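Local coordinates for protein peptidase (Pseudomonas aeruginosa, PDB 5LOX) that probably acts as an N-terminal-nucleophile peptidase, an ancestral relative of the proteasome beta subunit that assembles into a helical complex, at residues Q47-L52 and S108-V113; A71-V76 and A84-T89; G114-G119 and H196-I201. The protein carries 3 engineered substitutions. All blocks are in the same frame, centred on the assembly; numbering follows the deposited sequence.

Contact 1: Q47-L52 and S108-V113; sequences QTAGNL and SCSFMV. Engineered in segment 108-113: Met112 (natural residue Leu).
Gln47 lays its side-chain amide across the side chain of the engineered Met112 (a selenomethionine), with OE1 3.5 Å from CE, and the two chains cross obliquely. They belong to strands 42-50 and 109-117, antiparallel neighbours in one sheet of the four-layer alpha-beta-beta-alpha sandwich of Ntn hydrolases. The segment axes approach to 4.6 Å with N-to-C directions 160° apart. Gln47 and Ala49 form hydrogen-bonded pairs with Met112 and Ser110, each held by two backbone bonds. Along the extended strands the side chains alternate between the two faces. Gln47, Ala49, Ser110 and Met112 look toward the other sheet, where Gln47 NE2 binds Ser16 OG and Val4 O; Thr48 and Phe111 look toward helices 52-66 and 79-97. On that helix side Thr48 CG2 sits obliquely by the Phe111 ring, 3.7 Å from CE1. Ala49 also packs on Thr1, the N-terminal residue, which in this clan typically supplies the nucleophile. Gly50 follows with phi 104°, a conformation favourable to glycine; its position probably corresponds to the oxyanion-hole glycine of proteasome beta subunits. Beyond it Asn51 OD1 caps Thr54 N of helix 52-66, while Asn51 N reaches Ser108 O at 3.1 Å.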
# COMPACT_ATOMS: atom_id res chain seq x y z
N GLN A 47 -3.26 9.90 110.51
CA GLN A 47 -2.99 10.42 109.17
C GLN A 47 -3.33 9.39 108.14
O GLN A 47 -3.29 8.20 108.41
CB GLN A 47 -1.52 10.79 109.01
CG GLN A 47 -1.11 12.05 109.78
CD GLN A 47 0.38 12.14 110.00
OE1 GLN A 47 0.98 11.26 110.63
NE2 GLN A 47 1.01 13.15 109.42
N THR A 48 -3.69 9.86 106.96
CA THR A 48 -4.23 8.99 105.90
C THR A 48 -3.46 9.14 104.62
O THR A 48 -2.99 10.22 104.29
CB THR A 48 -5.70 9.32 105.61
OG1 THR A 48 -5.79 10.68 105.15
CG2 THR A 48 -6.54 9.19 106.86
N ALA A 49 -3.39 8.05 103.87
CA ALA A 49 -2.86 8.07 102.52
C ALA A 49 -3.50 6.96 101.74
O ALA A 49 -3.94 5.99 102.31
CB ALA A 49 -1.38 7.88 102.58
N GLY A 50 -3.60 7.12 100.42
CA GLY A 50 -4.21 6.09 99.58
C GLY A 50 -5.59 6.49 99.15
O GLY A 50 -5.89 7.64 99.00
N ASN A 51 -6.45 5.50 98.96
CA ASN A 51 -7.77 5.76 98.41
C ASN A 51 -8.59 6.67 99.31
O ASN A 51 -8.83 6.36 100.47
CB ASN A 51 -8.52 4.43 98.15
CG ASN A 51 -9.87 4.64 97.53
OD1 ASN A 51 -10.70 5.37 98.04
ND2 ASN A 51 -10.09 4.03 96.41
N LEU A 52 -9.10 7.74 98.72
CA LEU A 52 -9.91 8.69 99.44
C LEU A 52 -11.16 8.07 100.02
O LEU A 52 -11.44 8.22 101.20
CB LEU A 52 -10.30 9.83 98.50
CG LEU A 52 -11.09 10.97 99.15
CD1 LEU A 52 -10.33 11.62 100.29
CD2 LEU A 52 -11.45 12.00 98.10
N SER A 108 -7.18 0.34 98.36
CA SER A 108 -6.34 0.21 99.57
C SER A 108 -5.90 1.56 100.07
O SER A 108 -5.78 2.51 99.30
CB SER A 108 -5.11 -0.64 99.28
OG SER A 108 -4.42 -0.13 98.17
N CYS A 109 -5.67 1.62 101.37
CA CYS A 109 -5.02 2.80 101.93
C CYS A 109 -4.23 2.46 103.17
O CYS A 109 -4.43 1.42 103.80
CB CYS A 109 -6.06 3.90 102.25
SG CYS A 109 -7.33 3.35 103.39
N SER A 110 -3.43 3.43 103.58
CA SER A 110 -2.54 3.32 104.71
C SER A 110 -2.73 4.47 105.67
O SER A 110 -3.29 5.50 105.33
CB SER A 110 -1.12 3.29 104.18
OG SER A 110 -1.03 4.11 103.04
N PHE A 111 -2.27 4.26 106.89
CA PHE A 111 -2.52 5.21 107.98
C PHE A 111 -1.32 5.33 108.88
O PHE A 111 -0.55 4.40 108.99
CB PHE A 111 -3.65 4.69 108.85
CG PHE A 111 -4.96 4.58 108.15
CD1 PHE A 111 -5.84 5.64 108.16
CD2 PHE A 111 -5.32 3.42 107.52
CE1 PHE A 111 -7.06 5.55 107.54
CE2 PHE A 111 -6.55 3.31 106.90
CZ PHE A 111 -7.42 4.38 106.91
N MSE A 112 -1.21 6.45 109.58
CA MSE A 112 -0.35 6.52 110.79
C MSE A 112 -1.22 6.87 111.97
O MSE A 112 -2.16 7.62 111.84
CB MSE A 112 0.83 7.49 110.71
CG MSE A 112 1.61 7.04 109.50
SE MSE A 112 3.43 7.71 109.55
CE MSE A 112 3.07 9.33 108.52
N VAL A 113 -0.93 6.23 113.09
CA VAL A 113 -1.65 6.43 114.30
C VAL A 113 -0.61 6.68 115.37
O VAL A 113 0.22 5.84 115.62
CB VAL A 113 -2.46 5.19 114.69
CG1 VAL A 113 -3.20 5.45 115.99
CG2 VAL A 113 -3.44 4.84 113.59

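Contact 2: A71-V76 and A84-T89; sequences ASLLNV and ALVAET
Leu85 presses a methyl not chiefly onto other side chains but onto a peptide unit: its CD2 lies 3.6 Å from Ser72 C and is nearly as close to Leu73 N. No hydrogen bond joins the two segments, and the 191 Å² buried between them is van der Waals contact, most of it made by Leu85, with a smaller share from Val86. The CG of Leu85 stands anti to the backbone N (chi1 177°), which carries the branch off the helix toward the loop. The two methyls then divide the work. CD1 is directed at Ala71, whose CB is 4.5 Å away, whereas CD2 meets the Ser72-Leu73 peptide, Leu73 CD2 at 4.3 Å and Val76 CG2 at 4.3 Å. Leu73 CD2 also reaches Val86 CG2, one residue further along the helix.

The loop that receives Leu85 is folded on itself by an ST turn: Ser72 OG accepts from Leu74 N at 2.9 Å, and Ser72 O takes the N-H groups of both Asn75 and Val76. In the fold, this loop links helices 52-66 and 79-97, the helical layer that covers one sheet of the Ntn-hydrolase sandwich. Val86 marks that placing, since it touches Leu62 of the first helix as well as Phe111 and Val113 of strand 109-117. Arg42 holds the far end of the loop through a hydrogen bond from NH2 to Val76 O. On the helix, the carbonyl of Leu85 is gripped twice. Thr89 N makes the usual helical bond, and Thr89 OG1 reaches the same oxygen at 2.6 Å from the opposite face of the carbonyl plane, 37° out of it.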
# COMPACT_ATOMS: atom_id res chain seq x y z
N ALA A 71 -16.27 -0.27 121.63
CA ALA A 71 -14.88 0.06 121.25
C ALA A 71 -14.78 1.35 120.43
O ALA A 71 -15.47 1.50 119.43
CB ALA A 71 -14.25 -1.09 120.48
N SER A 72 -13.93 2.26 120.88
CA SER A 72 -13.74 3.55 120.20
C SER A 72 -12.39 4.14 120.55
O SER A 72 -11.84 3.81 121.59
CB SER A 72 -14.77 4.55 120.68
OG SER A 72 -14.23 5.39 121.69
N LEU A 73 -11.91 5.06 119.73
CA LEU A 73 -10.64 5.71 119.99
C LEU A 73 -10.55 6.43 121.34
O LEU A 73 -9.46 6.83 121.73
CB LEU A 73 -10.30 6.71 118.91
CG LEU A 73 -9.89 6.18 117.54
CD1 LEU A 73 -9.65 7.35 116.61
CD2 LEU A 73 -8.64 5.32 117.62
N LEU A 74 -11.67 6.63 122.03
CA LEU A 74 -11.61 7.30 123.33
C LEU A 74 -11.53 6.40 124.54
O LEU A 74 -11.26 6.91 125.62
CB LEU A 74 -12.79 8.24 123.52
CG LEU A 74 -12.80 9.48 122.62
CD1 LEU A 74 -14.02 10.32 122.97
CD2 LEU A 74 -11.53 10.31 122.69
N ASN A 75 -11.67 5.08 124.38
CA ASN A 75 -11.78 4.18 125.54
C ASN A 75 -10.72 3.06 125.46
O ASN A 75 -10.32 2.48 126.47
CB ASN A 75 -13.17 3.57 125.68
CG ASN A 75 -13.53 2.65 124.54
OD1 ASN A 75 -14.43 2.98 123.82
ND2 ASN A 75 -12.85 1.50 124.37
N VAL A 76 -10.30 2.75 124.24
CA VAL A 76 -9.13 1.95 123.92
C VAL A 76 -7.93 2.21 124.87
O VAL A 76 -7.59 3.37 125.14
CB VAL A 76 -8.75 2.23 122.44
CG1 VAL A 76 -7.28 2.58 122.26
CG2 VAL A 76 -9.16 1.06 121.58
N ALA A 84 -4.72 -0.79 116.29
CA ALA A 84 -5.40 -2.04 115.94
C ALA A 84 -6.84 -1.75 115.57
O ALA A 84 -7.38 -2.39 114.67
CB ALA A 84 -5.32 -3.03 117.11
N LEU A 85 -7.45 -0.81 116.27
CA LEU A 85 -8.85 -0.48 116.04
C LEU A 85 -9.02 0.18 114.68
O LEU A 85 -9.93 -0.15 113.94
CB LEU A 85 -9.39 0.43 117.12
CG LEU A 85 -10.84 0.87 116.86
CD1 LEU A 85 -11.81 -0.31 116.83
CD2 LEU A 85 -11.28 1.88 117.92
N VAL A 86 -8.10 1.08 114.34
CA VAL A 86 -8.12 1.68 113.03
C VAL A 86 -8.05 0.58 111.97
O VAL A 86 -8.85 0.55 111.05
CB VAL A 86 -6.96 2.68 112.85
CG1 VAL A 86 -6.90 3.19 111.42
CG2 VAL A 86 -7.14 3.84 113.80
N ALA A 87 -7.07 -0.31 112.10
CA ALA A 87 -6.90 -1.41 111.15
C ALA A 87 -8.17 -2.25 111.05
O ALA A 87 -8.64 -2.57 109.97
CB ALA A 87 -5.72 -2.27 111.58
N GLU A 88 -8.68 -2.65 112.21
CA GLU A 88 -9.94 -3.40 112.31
C GLU A 88 -11.02 -2.70 111.50
O GLU A 88 -11.75 -3.32 110.74
CB GLU A 88 -10.29 -3.53 113.82
CG GLU A 88 -11.74 -3.83 114.19
CD GLU A 88 -12.11 -5.29 113.99
OE1 GLU A 88 -11.37 -6.00 113.24
OE2 GLU A 88 -13.14 -5.70 114.56
N THR A 89 -11.12 -1.39 111.67
CA THR A 89 -12.15 -0.58 110.98
C THR A 89 -11.92 -0.56 109.46
O THR A 89 -12.84 -0.72 108.69
CB THR A 89 -12.14 0.88 111.46
OG1 THR A 89 -12.05 0.91 112.89
CG2 THR A 89 -13.38 1.59 111.01

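Contact 3: G114-G119 and H196-I201; sequences GGQIAG and HRDSLI
Gln116 and Asp198 are joined by a pair of hydrogen bonds that uses both ends of the glutamine amide. Asp198 N donates to Gln116 OE1 at 2.8 Å, in the carbonyl plane and on a lone pair, while Gln116 NE2 donates to Asp198 OD1 at 3.0 Å, meeting that oxygen nearly along its C-O axis. The amide and carboxylate planes are turned 36° from each other. The loop partner is a type II beta turn, His196 to Ser199, between strands 190-196 and 206-208; Gln116 stands near the end of strand 109-117 in the other sheet, so the contact bridges the two sheets of the Ntn-hydrolase sandwich. CG anti to the backbone N (chi1 -177°) and an extended chain beyond it bring the amide to the turn. Its rotation is fixed further by Tyr195, whose OH bonds to OE1, and by Gly120 O, which accepts a hydrogen bond from NE2.

Within the turn, His196 O accepts both Ser199 N and Ser199 OG, the latter at 2.8 Å. Asp198 uses its second oxygen for a salt bridge, OD2 lying 3.4 Å from Arg197 NH1, while Arg197 NE bonds to Ala9 O. At the loop's start, His196 NE2 bonds to Asn241 OD1 of a neighbouring subunit.

Outside the polar pair, Leu200 covers the strand end. It crosses the Gln116 side chain at about a right angle, its CD2 reaching Gln116 CG at 4.0 Å. The same methyl approaches the backbone of Ala118, and the other branch completes the packing, with Leu200 CD1 4.1 Å from Ala118 CB.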
# COMPACT_ATOMS: atom_id res chain seq x y z
N GLY A 114 -0.68 7.85 115.99
CA GLY A 114 0.24 8.18 117.06
C GLY A 114 -0.41 9.03 118.12
O GLY A 114 -1.49 9.58 117.91
N GLY A 115 0.23 9.11 119.27
CA GLY A 115 -0.30 9.92 120.35
C GLY A 115 0.13 9.42 121.70
O GLY A 115 1.13 8.73 121.82
N GLN A 116 -0.64 9.78 122.73
CA GLN A 116 -0.34 9.37 124.09
C GLN A 116 -1.60 9.22 124.90
O GLN A 116 -2.48 10.07 124.88
CB GLN A 116 0.55 10.40 124.77
CG GLN A 116 0.94 9.98 126.17
CD GLN A 116 2.05 10.81 126.76
OE1 GLN A 116 2.19 12.00 126.46
NE2 GLN A 116 2.87 10.18 127.60
N ILE A 117 -1.66 8.14 125.65
CA ILE A 117 -2.74 7.89 126.59
C ILE A 117 -2.17 7.95 128.00
O ILE A 117 -1.08 7.46 128.24
CB ILE A 117 -3.38 6.52 126.30
CG1 ILE A 117 -4.18 6.62 125.00
CG2 ILE A 117 -4.25 6.08 127.44
CD1 ILE A 117 -4.67 5.29 124.48
N ALA A 118 -2.91 8.58 128.91
CA ALA A 118 -2.49 8.77 130.30
C ALA A 118 -1.94 7.49 130.87
O ALA A 118 -2.58 6.45 130.77
CB ALA A 118 -3.66 9.22 131.14
N GLY A 119 -0.75 7.57 131.44
CA GLY A 119 -0.16 6.45 132.15
C GLY A 119 0.76 5.59 131.32
O GLY A 119 1.28 4.61 131.79
N HIS A 196 3.54 17.69 122.89
CA HIS A 196 4.62 17.62 123.89
C HIS A 196 4.43 16.42 124.81
O HIS A 196 3.35 16.22 125.35
CB HIS A 196 4.69 18.93 124.66
CG HIS A 196 5.14 20.08 123.81
ND1 HIS A 196 6.47 20.46 123.72
CD2 HIS A 196 4.46 20.91 122.99
CE1 HIS A 196 6.57 21.50 122.91
NE2 HIS A 196 5.36 21.78 122.43
N ARG A 197 5.48 15.62 124.96
CA ARG A 197 5.41 14.43 125.79
C ARG A 197 4.82 14.79 127.15
O ARG A 197 5.27 15.71 127.80
CB ARG A 197 6.80 13.79 125.99
CG ARG A 197 6.80 12.60 126.96
CD ARG A 197 8.10 11.78 126.93
NE ARG A 197 9.26 12.64 127.14
CZ ARG A 197 9.61 13.17 128.31
NH1 ARG A 197 8.90 12.92 129.41
NH2 ARG A 197 10.67 13.96 128.38
N ASP A 198 3.83 14.00 127.59
CA ASP A 198 3.20 14.10 128.93
C ASP A 198 2.30 15.31 129.11
O ASP A 198 1.75 15.48 130.17
CB ASP A 198 4.22 14.03 130.09
CG ASP A 198 4.98 12.70 130.15
OD1 ASP A 198 4.67 11.77 129.36
OD2 ASP A 198 5.93 12.59 130.96
N SER A 199 2.14 16.15 128.09
CA SER A 199 1.26 17.31 128.21
C SER A 199 -0.20 16.88 128.32
O SER A 199 -0.99 17.54 128.97
CB SER A 199 1.46 18.27 127.02
OG SER A 199 1.00 17.72 125.79
N LEU A 200 -0.57 15.80 127.63
CA LEU A 200 -1.96 15.32 127.56
C LEU A 200 -3.01 16.39 127.21
O LEU A 200 -4.12 16.35 127.72
CB LEU A 200 -2.34 14.62 128.86
CG LEU A 200 -1.49 13.41 129.23
CD1 LEU A 200 -1.87 12.89 130.61
CD2 LEU A 200 -1.63 12.30 128.19
N ILE A 201 -2.65 17.32 126.32
CA ILE A 201 -3.56 18.33 125.80
C ILE A 201 -3.75 18.09 124.32
O ILE A 201 -2.93 17.41 123.70
CB ILE A 201 -3.05 19.78 126.03
CG1 ILE A 201 -1.80 20.07 125.18
CG2 ILE A 201 -2.77 20.01 127.51
CD1 ILE A 201 -1.22 21.47 125.36

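Overall arrangement
Contacts 1 and 3 share strand 109-117 at successive stretches, yet differ in chemistry. Contact 1, its centre about 9 Å from the centre of the chain, is strand pairing within one sheet and is largely buried. Contact 3, its centre about 18 Å from that point, is partly open and links the strand's end to a loop of the other sheet through hydrogen bonds of a glutamine amide, backed by leucine packing. Contact 2, similarly peripheral (centre to centre about 19 Å) but mostly buried, has no hydrogen bond across its segments and relies on leucine, valine and alanine packing. It meets contact 1 where Val86 CG2 lies 3.8 Å from Val113 CG2, and contact 3 where Val76 O lies 3.6 Å from Ile117 CD1.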